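Local coordinates for vacuolar protein sorting 29 (Cryptosporidium parvum, PDB 2A22) that probably serves, as a member of the VPS29 family with a calcineurin-like phosphoesterase fold, in vacuolar protein sorting and protein transport, at residues A[56-61]-A[77-82]; A[119-123]-A[146-150]; A[181-186]-A[197-202]. All coordinates share one frame; numbering follows the deposited sequence.

Contact 1 (A[56-61]-A[77-82]); sequences INYVLC and ITKNVY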
ATOM      1  N   ILE A  56      -4.414  13.263  -4.240  1.00 21.84           N
ATOM      2  CA  ILE A  56      -4.042  12.268  -3.225  1.00 19.27           C
ATOM      3  C   ILE A  56      -3.869  12.987  -1.893  1.00 19.56           C
ATOM      4  O   ILE A  56      -3.019  13.883  -1.788  1.00 18.31           O
ATOM      5  CB  ILE A  56      -2.747  11.527  -3.601  1.00 17.53           C
ATOM      6  CG1 ILE A  56      -2.962  10.675  -4.856  1.00 16.71           C
ATOM      7  CG2 ILE A  56      -2.243  10.680  -2.411  1.00 15.35           C
ATOM      8  CD1 ILE A  56      -1.662  10.244  -5.517  1.00 18.79           C
ATOM      9  N   ASN A  57      -4.675  12.609  -0.894  1.00 16.82           N
ATOM     10  CA  ASN A  57      -4.565  13.227   0.424  1.00 17.52           C
ATOM     11  C   ASN A  57      -4.217  12.222   1.535  1.00 17.14           C
ATOM     12  O   ASN A  57      -4.182  12.589   2.709  1.00 18.34           O
ATOM     13  CB  ASN A  57      -5.816  14.081   0.774  1.00 14.30           C
ATOM     14  CG  ASN A  57      -7.047  13.232   0.993  1.00 15.83           C
ATOM     15  OD1 ASN A  57      -7.180  12.157   0.414  1.00 17.72           O
ATOM     16  ND2 ASN A  57      -7.936  13.679   1.872  1.00 16.34           N
ATOM     17  N   TYR A  58      -3.962  10.970   1.142  1.00 18.93           N
ATOM     18  CA  TYR A  58      -3.470   9.909   2.041  1.00 19.10           C
ATOM     19  C   TYR A  58      -2.595   8.927   1.273  1.00 19.98           C
ATOM     20  O   TYR A  58      -2.879   8.602   0.136  1.00 19.96           O
ATOM     21  CB  TYR A  58      -4.608   9.108   2.660  1.00 20.00           C
ATOM     22  CG  TYR A  58      -5.362   9.795   3.772  1.00 21.55           C
ATOM     23  CD1 TYR A  58      -6.445  10.640   3.482  1.00 21.36           C
ATOM     24  CD2 TYR A  58      -5.010   9.580   5.117  1.00 22.63           C
ATOM     25  CE1 TYR A  58      -7.175  11.280   4.502  1.00 21.05           C
ATOM     26  CE2 TYR A  58      -5.723  10.218   6.151  1.00 23.22           C
ATOM     27  CZ  TYR A  58      -6.806  11.064   5.826  1.00 20.69           C
ATOM     28  OH  TYR A  58      -7.517  11.696   6.824  1.00 20.98           O
ATOM     29  N   VAL A  59      -1.525   8.474   1.920  1.00 20.26           N
ATOM     30  CA  VAL A  59      -0.659   7.450   1.396  1.00 17.04           C
ATOM     31  C   VAL A  59      -0.573   6.418   2.488  1.00 17.29           C
ATOM     32  O   VAL A  59      -0.249   6.761   3.604  1.00 16.55           O
ATOM     33  CB  VAL A  59       0.780   7.972   1.105  1.00 16.95           C
ATOM     34  CG1 VAL A  59       1.717   6.815   0.637  1.00 13.10           C
ATOM     35  CG2 VAL A  59       0.766   9.079   0.075  1.00 13.56           C
ATOM     36  N   LEU A  60      -0.907   5.163   2.164  1.00 16.83           N
ATOM     37  CA  LEU A  60      -0.691   4.032   3.069  1.00 16.93           C
ATOM     38  C   LEU A  60       0.321   3.078   2.456  1.00 15.58           C
ATOM     39  O   LEU A  60       0.056   2.385   1.473  1.00 14.82           O
ATOM     40  CB  LEU A  60      -1.996   3.317   3.409  1.00 17.76           C
ATOM     41  CG  LEU A  60      -3.152   4.225   3.857  1.00 21.24           C
ATOM     42  CD1 LEU A  60      -4.429   3.384   4.016  1.00 14.32           C
ATOM     43  CD2 LEU A  60      -2.800   4.973   5.124  1.00 21.31           C
ATOM     44  N   CYS A  61       1.504   3.072   3.028  1.00 17.68           N
ATOM     45  CA  CYS A  61       2.619   2.354   2.427  1.00 15.34           C
ATOM     46  C   CYS A  61       2.906   1.082   3.189  1.00 16.03           C
ATOM     47  O   CYS A  61       3.113   1.121   4.402  1.00 17.44           O
ATOM     48  CB  CYS A  61       3.860   3.244   2.389  1.00 18.78           C
ATOM     49  SG  CYS A  61       5.313   2.364   1.765  1.00 17.77           S
ATOM     50  N   ILE A  77       4.548  13.572  -0.816  1.00 22.06           N
ATOM     51  CA  ILE A  77       3.339  13.516  -1.629  1.00 19.42           C
ATOM     52  C   ILE A  77       2.259  14.387  -0.980  1.00 23.16           C
ATOM     53  O   ILE A  77       1.616  15.181  -1.665  1.00 23.99           O
ATOM     54  CB  ILE A  77       2.875  12.066  -1.859  1.00 17.67           C
ATOM     55  CG1 ILE A  77       3.870  11.384  -2.826  1.00 15.96           C
ATOM     56  CG2 ILE A  77       1.434  12.028  -2.386  1.00 15.79           C
ATOM     57  CD1 ILE A  77       3.577   9.962  -3.143  1.00 13.90           C
ATOM     58  N   THR A  78       2.079  14.257   0.336  1.00 22.59           N
ATOM     59  CA  THR A  78       0.987  14.946   1.032  1.00 21.71           C
ATOM     60  C   THR A  78       1.305  14.886   2.524  1.00 23.69           C
ATOM     61  O   THR A  78       2.230  14.172   2.932  1.00 21.81           O
ATOM     62  CB  THR A  78      -0.417  14.326   0.664  1.00 23.26           C
ATOM     63  OG1 THR A  78      -1.485  15.149   1.181  1.00 22.92           O
ATOM     64  CG2 THR A  78      -0.575  12.854   1.196  1.00 18.46           C
ATOM     65  N   LYS A  79       0.559  15.632   3.332  1.00 23.88           N
ATOM     66  CA  LYS A  79       0.699  15.584   4.792  1.00 26.75           C
ATOM     67  C   LYS A  79       0.490  14.174   5.398  1.00 25.62           C
ATOM     68  O   LYS A  79       1.342  13.707   6.173  1.00 25.51           O
ATOM     69  CB  LYS A  79      -0.251  16.607   5.453  1.00 26.00           C
ATOM     70  CG  LYS A  79       0.026  16.858   6.934  1.00 33.59           C
ATOM     71  CD  LYS A  79      -1.074  17.713   7.634  1.00 34.60           C
ATOM     72  CE  LYS A  79      -2.485  17.064   7.488  1.00 46.30           C
ATOM     73  NZ  LYS A  79      -3.495  17.491   8.523  1.00 45.46           N
ATOM     74  N   ASN A  80      -0.624  13.506   5.070  1.00 22.08           N
ATOM     75  CA  ASN A  80      -0.957  12.196   5.700  1.00 23.05           C
ATOM     76  C   ASN A  80      -0.313  10.963   5.036  1.00 22.37           C
ATOM     77  O   ASN A  80      -0.894  10.342   4.128  1.00 23.08           O
ATOM     78  CB  ASN A  80      -2.487  12.013   5.854  1.00 23.38           C
ATOM     79  CG  ASN A  80      -3.151  13.222   6.541  1.00 28.33           C
ATOM     80  OD1 ASN A  80      -2.607  13.758   7.497  1.00 29.57           O
ATOM     81  ND2 ASN A  80      -4.298  13.662   6.030  1.00 28.64           N
ATOM     82  N   VAL A  81       0.893  10.638   5.484  1.00 20.36           N
ATOM     83  CA  VAL A  81       1.676   9.555   4.896  1.00 21.28           C
ATOM     84  C   VAL A  81       2.077   8.545   5.983  1.00 22.00           C
ATOM     85  O   VAL A  81       2.848   8.874   6.889  1.00 22.03           O
ATOM     86  CB  VAL A  81       2.920  10.084   4.166  1.00 21.71           C
ATOM     87  CG1 VAL A  81       3.772   8.928   3.663  1.00 23.40           C
ATOM     88  CG2 VAL A  81       2.497  10.995   2.983  1.00 22.79           C
ATOM     89  N   TYR A  82       1.525   7.336   5.887  1.00 17.36           N
ATOM     90  CA  TYR A  82       1.796   6.264   6.832  1.00 17.70           C
ATOM     91  C   TYR A  82       2.647   5.198   6.170  1.00 16.87           C
ATOM     92  O   TYR A  82       2.286   4.668   5.098  1.00 17.75           O
ATOM     93  CB  TYR A  82       0.465   5.646   7.321  1.00 18.74           C
ATOM     94  CG  TYR A  82      -0.401   6.678   8.026  1.00 19.83           C
ATOM     95  CD1 TYR A  82      -0.315   6.832   9.394  1.00 21.36           C
ATOM     96  CD2 TYR A  82      -1.265   7.537   7.311  1.00 21.25           C
ATOM     97  CE1 TYR A  82      -1.055   7.784  10.067  1.00 24.11           C
ATOM     98  CE2 TYR A  82      -2.033   8.516   7.982  1.00 21.25           C
ATOM     99  CZ  TYR A  82      -1.910   8.618   9.372  1.00 27.37           C
ATOM    100  OH  TYR A  82      -2.617   9.544  10.120  1.00 29.73           O
TER
HETATM  101  O   HOH W   1      -0.993  15.182  -3.293  1.00 28.59           O
HETATM  102  O   HOH W   2      -2.687  14.633   3.422  1.00 23.14           O
HETATM  103  O   HOH W   3      -7.263  14.994   6.454  1.00 38.14           O
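The backbone O of N57 is gripped from two sources: water 2 donates to it at 2.6 Å, and N80 ND2 reaches it through a weak, long hydrogen bond. The same water bonds T78 OG1 and accepts from N80 N, so it bridges the two segments ahead of the paired strands. Beyond it the strands close up in parallel register. N80, centre of an inverse gamma turn, presents its O to V59 N at 3.0 Å; V59 O then takes Y82 N at 2.9 Å, and C61 N meets Y82 O at 2.7 Å. The amide of N80 lies alongside the Y58 ring, its ND2 over one face near the rim, 3.6 Å from CZ, with the two planes 35° apart. On the opposite face of the sheet, V59 packs through CG2, the branch beside its backbone N, against CG2 of V81 and CG2 of I77, both at 3.9 Å; beta-branched residues suit this place, where V59 and V81 are buried and I77 comes in from the end of helix 68-77. L60 CD2 leans on Y82 CD2 toward strands 106-111 and 114-119. Water and a side-chain amide thus serve the start of the pairing, whereas backbone bonds and branched aliphatics join the strands proper.

Contact 2 (A[119-123]-A[146-150]); sequences MHGNQ and VTGHT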
ATOM      1  N   MET A 119      -0.273  -3.090   7.378  1.00 18.64           N
ATOM      2  CA  MET A 119       0.840  -3.844   7.919  1.00 24.70           C
ATOM      3  C   MET A 119       1.604  -4.514   6.779  1.00 22.42           C
ATOM      4  O   MET A 119       1.038  -4.746   5.739  1.00 19.42           O
ATOM      5  CB  MET A 119       0.357  -4.866   8.960  1.00 22.76           C
ATOM      6  CG  MET A 119      -0.644  -5.898   8.442  1.00 27.73           C
ATOM      7  SD  MET A 119      -0.977  -7.251   9.630  1.00 38.52           S
ATOM      8  CE  MET A 119       0.410  -7.023  10.746  1.00 25.12           C
ATOM      9  N   HIS A 120       2.886  -4.814   6.974  1.00 21.58           N
ATOM     10  CA  HIS A 120       3.677  -5.368   5.891  1.00 21.53           C
ATOM     11  C   HIS A 120       3.165  -6.724   5.361  1.00 22.31           C
ATOM     12  O   HIS A 120       3.151  -6.950   4.148  1.00 21.85           O
ATOM     13  CB  HIS A 120       5.185  -5.410   6.224  1.00 22.43           C
ATOM     14  CG  HIS A 120       6.011  -5.935   5.094  1.00 21.42           C
ATOM     15  ND1 HIS A 120       6.125  -5.266   3.891  1.00 18.80           N
ATOM     16  CD2 HIS A 120       6.686  -7.099   4.948  1.00 20.08           C
ATOM     17  CE1 HIS A 120       6.859  -5.990   3.060  1.00 23.84           C
ATOM     18  NE2 HIS A 120       7.207  -7.108   3.676  1.00 20.70           N
ATOM     19  N   GLY A 121       2.744  -7.616   6.253  1.00 20.02           N
ATOM     20  CA  GLY A 121       2.159  -8.884   5.816  1.00 21.71           C
ATOM     21  C   GLY A 121       2.972 -10.139   6.072  1.00 25.77           C
ATOM     22  O   GLY A 121       2.454 -11.259   5.987  1.00 24.90           O
ATOM     23  N   ASN A 122       4.250  -9.967   6.395  1.00 27.27           N
ATOM     24  CA  ASN A 122       5.104 -11.099   6.674  1.00 29.87           C
ATOM     25  C   ASN A 122       4.718 -11.755   7.999  1.00 31.40           C
ATOM     26  O   ASN A 122       5.043 -12.922   8.231  1.00 30.57           O
ATOM     27  CB  ASN A 122       6.576 -10.693   6.638  1.00 31.33           C
ATOM     28  CG  ASN A 122       6.953  -9.728   7.752  1.00 33.68           C
ATOM     29  OD1 ASN A 122       6.267  -8.742   8.023  1.00 35.55           O
ATOM     30  ND2 ASN A 122       8.067 -10.008   8.391  1.00 36.63           N
ATOM     31  N   GLN A 123       4.001 -10.994   8.835  1.00 32.67           N
ATOM     32  CA  GLN A 123       3.402 -11.480  10.088  1.00 35.20           C
ATOM     33  C   GLN A 123       2.173 -12.333   9.849  1.00 36.35           C
ATOM     34  O   GLN A 123       1.637 -12.902  10.796  1.00 38.59           O
ATOM     35  CB  GLN A 123       2.943 -10.329  10.993  1.00 33.34           C
ATOM     36  CG  GLN A 123       3.902  -9.127  11.129  1.00 36.69           C
ATOM     37  CD  GLN A 123       3.683  -8.057  10.059  1.00 34.02           C
ATOM     38  OE1 GLN A 123       3.195  -8.347   8.955  1.00 31.27           O
ATOM     39  NE2 GLN A 123       4.067  -6.819  10.376  1.00 29.24           N
ATOM     40  N   VAL A 146      -4.899  -3.451   4.504  1.00 18.74           N
ATOM     41  CA  VAL A 146      -3.879  -3.303   3.459  1.00 17.31           C
ATOM     42  C   VAL A 146      -2.536  -3.940   3.879  1.00 18.73           C
ATOM     43  O   VAL A 146      -1.899  -3.519   4.859  1.00 17.94           O
ATOM     44  CB  VAL A 146      -3.678  -1.813   3.116  1.00 18.55           C
ATOM     45  CG1 VAL A 146      -2.740  -1.651   1.877  1.00 14.19           C
ATOM     46  CG2 VAL A 146      -5.052  -1.134   2.872  1.00 15.13           C
ATOM     47  N   THR A 147      -2.111  -4.950   3.132  1.00 18.05           N
ATOM     48  CA  THR A 147      -0.852  -5.637   3.420  1.00 17.48           C
ATOM     49  C   THR A 147      -0.048  -5.801   2.119  1.00 19.61           C
ATOM     50  O   THR A 147      -0.601  -5.668   1.014  1.00 18.11           O
ATOM     51  CB  THR A 147      -1.105  -7.030   4.045  1.00 18.92           C
ATOM     52  OG1 THR A 147      -1.745  -7.870   3.073  1.00 14.69           O
ATOM     53  CG2 THR A 147      -2.010  -6.921   5.290  1.00 14.92           C
ATOM     54  N   GLY A 148       1.252  -6.079   2.248  1.00 19.73           N
ATOM     55  CA  GLY A 148       2.111  -6.303   1.082  1.00 18.43           C
ATOM     56  C   GLY A 148       2.881  -7.607   1.184  1.00 20.24           C
ATOM     57  O   GLY A 148       2.296  -8.700   1.306  1.00 19.60           O
ATOM     58  N   HIS A 149       4.201  -7.477   1.117  1.00 19.00           N
ATOM     59  CA  HIS A 149       5.157  -8.564   1.306  1.00 19.15           C
ATOM     60  C   HIS A 149       5.293  -9.587   0.176  1.00 19.13           C
ATOM     61  O   HIS A 149       6.397  -9.931  -0.228  1.00 19.70           O
ATOM     62  CB  HIS A 149       4.978  -9.280   2.669  1.00 20.26           C
ATOM     63  CG  HIS A 149       6.025 -10.315   2.912  1.00 19.33           C
ATOM     64  ND1 HIS A 149       7.347  -9.986   3.141  1.00 24.19           N
ATOM     65  CD2 HIS A 149       5.976 -11.669   2.861  1.00 22.27           C
ATOM     66  CE1 HIS A 149       8.060 -11.092   3.261  1.00 23.70           C
ATOM     67  NE2 HIS A 149       7.251 -12.127   3.100  1.00 26.57           N
ATOM     68  N   THR A 150       4.175 -10.065  -0.346  1.00 19.04           N
ATOM     69  CA  THR A 150       4.195 -11.199  -1.281  1.00 17.62           C
ATOM     70  C   THR A 150       4.356 -10.833  -2.768  1.00 17.93           C
ATOM     71  O   THR A 150       4.551 -11.722  -3.609  1.00 18.52           O
ATOM     72  CB  THR A 150       2.928 -11.990  -1.114  1.00 17.23           C
ATOM     73  OG1 THR A 150       1.810 -11.133  -1.397  1.00 18.65           O
ATOM     74  CG2 THR A 150       2.821 -12.483   0.347  1.00 17.25           C
TER
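H120 and H149 meet through their ring nitrogens, NE2 of the first lying 2.9 Å from ND1 of the second in a hydrogen bond that either could donate. NE2 approaches in the plane of the H149 ring, at its edge, while CB of H149 sits over one face of H120, and the ring planes stand 80° apart. Both side chains swing CG opposite the backbone N (chi1 -178° and -175°), and this shared choice brings the rings together although the CB of H120 sets out away from the other segment. The rotation of H120 is further fixed by its ND1, which bonds T62 O; D87 OD1 makes weak hydrogen bonds to both H120 NE2 and H149 ND1. N122 lays its CB over the centre of the H149 ring, 3.6 Å from the centroid, a CH-pi contact, and W127 also meets that ring. G121 has a backbone shape that suits glycine and brings it close to T147 and H149. Its N is held by Q123 OE1 at 2.8 Å, in the carbonyl plane. Along the backbone, M119 N bonds V146 O at 3.0 Å and G148 N bonds H120 O at 2.8 Å. M119 and T147 run side by side, pointing the same way, with CG 3.6 Å from CG2 before the M119 chain bends away at its sulfur; helix 130-140 touches both. Two loop histidines converging beside an aspartate at strand ends recall the metal site of calcineurin-like phosphoesterases; with D87 they are grouped in a way consistent with a possible metal site, though no metal is modelled.

Contact 3 (A[181-186]-A[197-202]); sequences PPSFML and YVYDLR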
ATOM      1  N   PRO A 181       4.230  -7.597 -11.996  1.00 23.46           N
ATOM      2  CA  PRO A 181       4.496  -6.321 -12.672  1.00 21.22           C
ATOM      3  C   PRO A 181       4.576  -5.208 -11.637  1.00 18.59           C
ATOM      4  O   PRO A 181       4.130  -5.423 -10.506  1.00 18.31           O
ATOM      5  CB  PRO A 181       3.273  -6.153 -13.579  1.00 20.81           C
ATOM      6  CG  PRO A 181       2.177  -6.832 -12.852  1.00 24.90           C
ATOM      7  CD  PRO A 181       2.828  -8.035 -12.151  1.00 24.08           C
ATOM      8  N   PRO A 182       5.162  -4.036 -12.001  1.00 15.83           N
ATOM      9  CA  PRO A 182       4.989  -2.852 -11.120  1.00 15.69           C
ATOM     10  C   PRO A 182       3.497  -2.529 -10.985  1.00 15.61           C
ATOM     11  O   PRO A 182       2.744  -2.615 -11.974  1.00 16.90           O
ATOM     12  CB  PRO A 182       5.733  -1.720 -11.864  1.00 14.47           C
ATOM     13  CG  PRO A 182       6.728  -2.489 -12.855  1.00 16.31           C
ATOM     14  CD  PRO A 182       5.968  -3.747 -13.214  1.00 14.76           C
ATOM     15  N   SER A 183       3.055  -2.223  -9.774  1.00 16.02           N
ATOM     16  CA  SER A 183       1.631  -1.911  -9.532  1.00 17.65           C
ATOM     17  C   SER A 183       1.460  -1.047  -8.291  1.00 17.79           C
ATOM     18  O   SER A 183       2.381  -0.941  -7.471  1.00 17.71           O
ATOM     19  CB  SER A 183       0.793  -3.191  -9.377  1.00 16.37           C
ATOM     20  OG  SER A 183       1.245  -3.960  -8.252  1.00 13.99           O
ATOM     21  N   PHE A 184       0.278  -0.431  -8.180  1.00 16.42           N
ATOM     22  CA  PHE A 184      -0.163   0.295  -6.999  1.00 15.10           C
ATOM     23  C   PHE A 184      -1.689   0.450  -7.123  1.00 16.87           C
ATOM     24  O   PHE A 184      -2.284   0.066  -8.148  1.00 14.04           O
ATOM     25  CB  PHE A 184       0.553   1.658  -6.861  1.00 11.26           C
ATOM     26  CG  PHE A 184       0.191   2.656  -7.952  1.00 18.10           C
ATOM     27  CD1 PHE A 184      -0.914   3.513  -7.809  1.00 15.28           C
ATOM     28  CD2 PHE A 184       0.956   2.736  -9.112  1.00 16.38           C
ATOM     29  CE1 PHE A 184      -1.245   4.439  -8.808  1.00 17.23           C
ATOM     30  CE2 PHE A 184       0.633   3.633 -10.124  1.00 15.35           C
ATOM     31  CZ  PHE A 184      -0.470   4.505  -9.965  1.00 17.85           C
ATOM     32  N   MET A 185      -2.304   1.023  -6.090  1.00 15.90           N
ATOM     33  CA  MET A 185      -3.737   1.293  -6.090  1.00 15.00           C
ATOM     34  C   MET A 185      -4.031   2.730  -5.686  1.00 15.20           C
ATOM     35  O   MET A 185      -3.327   3.328  -4.864  1.00 14.00           O
ATOM     36  CB  MET A 185      -4.458   0.357  -5.131  1.00 13.36           C
ATOM     37  CG  MET A 185      -4.358  -1.096  -5.528  1.00 15.07           C
ATOM     38  SD  MET A 185      -4.999  -2.102  -4.216  1.00 15.30           S
ATOM     39  CE  MET A 185      -4.874  -3.703  -5.001  1.00 12.22           C
ATOM     40  N   LEU A 186      -5.078   3.281  -6.273  1.00 16.88           N
ATOM     41  CA  LEU A 186      -5.606   4.549  -5.801  1.00 17.16           C
ATOM     42  C   LEU A 186      -7.051   4.286  -5.432  1.00 16.58           C
ATOM     43  O   LEU A 186      -7.806   3.762  -6.242  1.00 18.44           O
ATOM     44  CB  LEU A 186      -5.435   5.645  -6.851  1.00 14.68           C
ATOM     45  CG  LEU A 186      -4.023   6.245  -6.988  1.00 17.06           C
ATOM     46  CD1 LEU A 186      -3.852   6.986  -8.313  1.00 14.99           C
ATOM     47  CD2 LEU A 186      -3.758   7.209  -5.839  1.00 14.68           C
ATOM     48  N   TYR A 197      -9.152   1.952  -7.873  1.00 14.93           N
ATOM     49  CA  TYR A 197      -8.390   1.797  -9.112  1.00 14.71           C
ATOM     50  C   TYR A 197      -7.067   1.069  -8.899  1.00 16.23           C
ATOM     51  O   TYR A 197      -6.231   1.485  -8.104  1.00 15.90           O
ATOM     52  CB  TYR A 197      -8.150   3.163  -9.716  1.00 15.27           C
ATOM     53  CG  TYR A 197      -9.444   3.868 -10.045  1.00 16.88           C
ATOM     54  CD1 TYR A 197     -10.183   3.513 -11.189  1.00 18.58           C
ATOM     55  CD2 TYR A 197      -9.945   4.883  -9.214  1.00 17.69           C
ATOM     56  CE1 TYR A 197     -11.407   4.162 -11.505  1.00 17.93           C
ATOM     57  CE2 TYR A 197     -11.150   5.546  -9.531  1.00 20.17           C
ATOM     58  CZ  TYR A 197     -11.876   5.179 -10.679  1.00 18.53           C
ATOM     59  OH  TYR A 197     -13.078   5.818 -10.998  1.00 19.17           O
ATOM     60  N   VAL A 198      -6.901  -0.040  -9.609  1.00 16.19           N
ATOM     61  CA  VAL A 198      -5.734  -0.869  -9.491  1.00 16.92           C
ATOM     62  C   VAL A 198      -4.858  -0.685 -10.731  1.00 16.77           C
ATOM     63  O   VAL A 198      -5.281  -0.998 -11.855  1.00 16.39           O
ATOM     64  CB  VAL A 198      -6.160  -2.351  -9.343  1.00 17.12           C
ATOM     65  CG1 VAL A 198      -4.938  -3.287  -9.339  1.00 14.77           C
ATOM     66  CG2 VAL A 198      -6.998  -2.538  -8.057  1.00 16.20           C
ATOM     67  N   TYR A 199      -3.641  -0.183 -10.533  1.00 15.62           N
ATOM     68  CA  TYR A 199      -2.720   0.077 -11.677  1.00 15.27           C
ATOM     69  C   TYR A 199      -1.641  -1.003 -11.762  1.00 15.22           C
ATOM     70  O   TYR A 199      -1.088  -1.384 -10.749  1.00 16.77           O
ATOM     71  CB  TYR A 199      -2.060   1.457 -11.568  1.00 14.07           C
ATOM     72  CG  TYR A 199      -3.075   2.571 -11.701  1.00 18.35           C
ATOM     73  CD1 TYR A 199      -3.319   3.160 -12.925  1.00 16.78           C
ATOM     74  CD2 TYR A 199      -3.831   2.985 -10.608  1.00 16.91           C
ATOM     75  CE1 TYR A 199      -4.285   4.168 -13.060  1.00 24.07           C
ATOM     76  CE2 TYR A 199      -4.772   3.991 -10.727  1.00 19.04           C
ATOM     77  CZ  TYR A 199      -5.010   4.556 -11.963  1.00 20.92           C
ATOM     78  OH  TYR A 199      -5.959   5.522 -12.083  1.00 20.64           O
ATOM     79  N   ASP A 200      -1.380  -1.511 -12.960  1.00 17.60           N
ATOM     80  CA  ASP A 200      -0.204  -2.323 -13.205  1.00 20.77           C
ATOM     81  C   ASP A 200       0.447  -1.987 -14.549  1.00 23.40           C
ATOM     82  O   ASP A 200      -0.224  -1.498 -15.464  1.00 25.09           O
ATOM     83  CB  ASP A 200      -0.512  -3.819 -13.065  1.00 21.20           C
ATOM     84  CG  ASP A 200      -1.368  -4.372 -14.218  1.00 27.01           C
ATOM     85  OD1 ASP A 200      -2.257  -3.678 -14.725  1.00 29.10           O
ATOM     86  OD2 ASP A 200      -1.172  -5.537 -14.588  1.00 30.86           O
ATOM     87  N   LEU A 201       1.756  -2.216 -14.636  1.00 22.53           N
ATOM     88  CA  LEU A 201       2.514  -1.933 -15.835  1.00 22.17           C
ATOM     89  C   LEU A 201       2.953  -3.244 -16.471  1.00 23.98           C
ATOM     90  O   LEU A 201       3.741  -3.979 -15.891  1.00 23.09           O
ATOM     91  CB  LEU A 201       3.753  -1.070 -15.511  1.00 20.48           C
ATOM     92  CG  LEU A 201       4.730  -0.703 -16.659  1.00 21.61           C
ATOM     93  CD1 LEU A 201       4.008  -0.028 -17.804  1.00 24.26           C
ATOM     94  CD2 LEU A 201       5.807   0.236 -16.157  1.00 21.38           C
ATOM     95  N   ARG A 202       2.430  -3.529 -17.656  1.00 26.29           N
ATOM     96  CA  ARG A 202       2.788  -4.733 -18.423  1.00 30.06           C
ATOM     97  C   ARG A 202       3.054  -4.325 -19.885  1.00 30.30           C
ATOM     98  O   ARG A 202       2.313  -3.517 -20.472  1.00 27.43           O
ATOM     99  CB  ARG A 202       1.682  -5.785 -18.342  1.00 29.41           C
ATOM    100  CG  ARG A 202       1.499  -6.383 -16.916  1.00 36.01           C
ATOM    101  CD  ARG A 202       0.361  -7.421 -16.778  1.00 38.42           C
ATOM    102  NE  ARG A 202      -0.965  -6.872 -17.105  1.00 46.14           N
ATOM    103  CZ  ARG A 202      -1.659  -7.187 -18.202  1.00 50.93           C
ATOM    104  NH1 ARG A 202      -1.169  -8.062 -19.084  1.00 53.88           N
ATOM    105  NH2 ARG A 202      -2.842  -6.627 -18.425  1.00 48.34           N
TER
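F184 and Y199 form the tightly packed part of this antiparallel hairpin, side by side on one face of the sheet, from a hydrogen-bonded pair. Their planes are nearly parallel, 14° apart, but slid so far that the rings barely overlap: F184 CE1 meets Y199 CD2 at 3.5 Å, while CB of Y199 lies over one face of F184 toward its rim. F184 reaches this place because its CG stands between backbone N and carbonyl carbon (chi1 67°), which turns the ring across to its neighbour. L186 CD1 adds a methyl 4.0 Å from Y199 CE2. Flat and branched apolar groups suit this face, which F47 and helix 48-52 help to cover. F184 N and O bond Y199 O and N, and L186 and Y197 repeat the pattern. On the other face M185, extended beyond CG, lies beside V198, CE to CG2 3.9 Å, and S183 turns its OG to P166 O.

The open end, away from the turn, is more polar and solvent-facing. P182 has no N-H to give, so its O takes L201 N at 2.9 Å, while its CD packs on L201 CB; P181 rests its CB against R202 CG. Exposed R202 is loosely covered; within its own strand, a salt bridge from NE to D200 OD2 (2.9 Å), syn but tilted out of the carboxylate plane, steadies it. Cross-strand cohesion therefore passes from aromatic and aliphatic contact, where F184, M185 and L186 are buried, to proline packing and the P182 O bond.

In the fold
Contacts 1 and 3 belong to the same mixed sheet, on either side of its strand 26-31, and they touch where I56 CG1 packs on L186 CD2; their centres are about 17 Å apart. Contact 2 joins a loop after strand 114-119 to strand 144-147 of the other sheet, and its centre lies about 18 Å from that of contact 1, across the middle of the chain. It is the most buried of the three, yet it centres on a polar pair of histidines, with some apolar packing beside them. Contacts 1 and 3 are partly buried and rest on regular strand pairing, parallel in one and antiparallel in the other, with apolar packing inside and water or charge toward their margins.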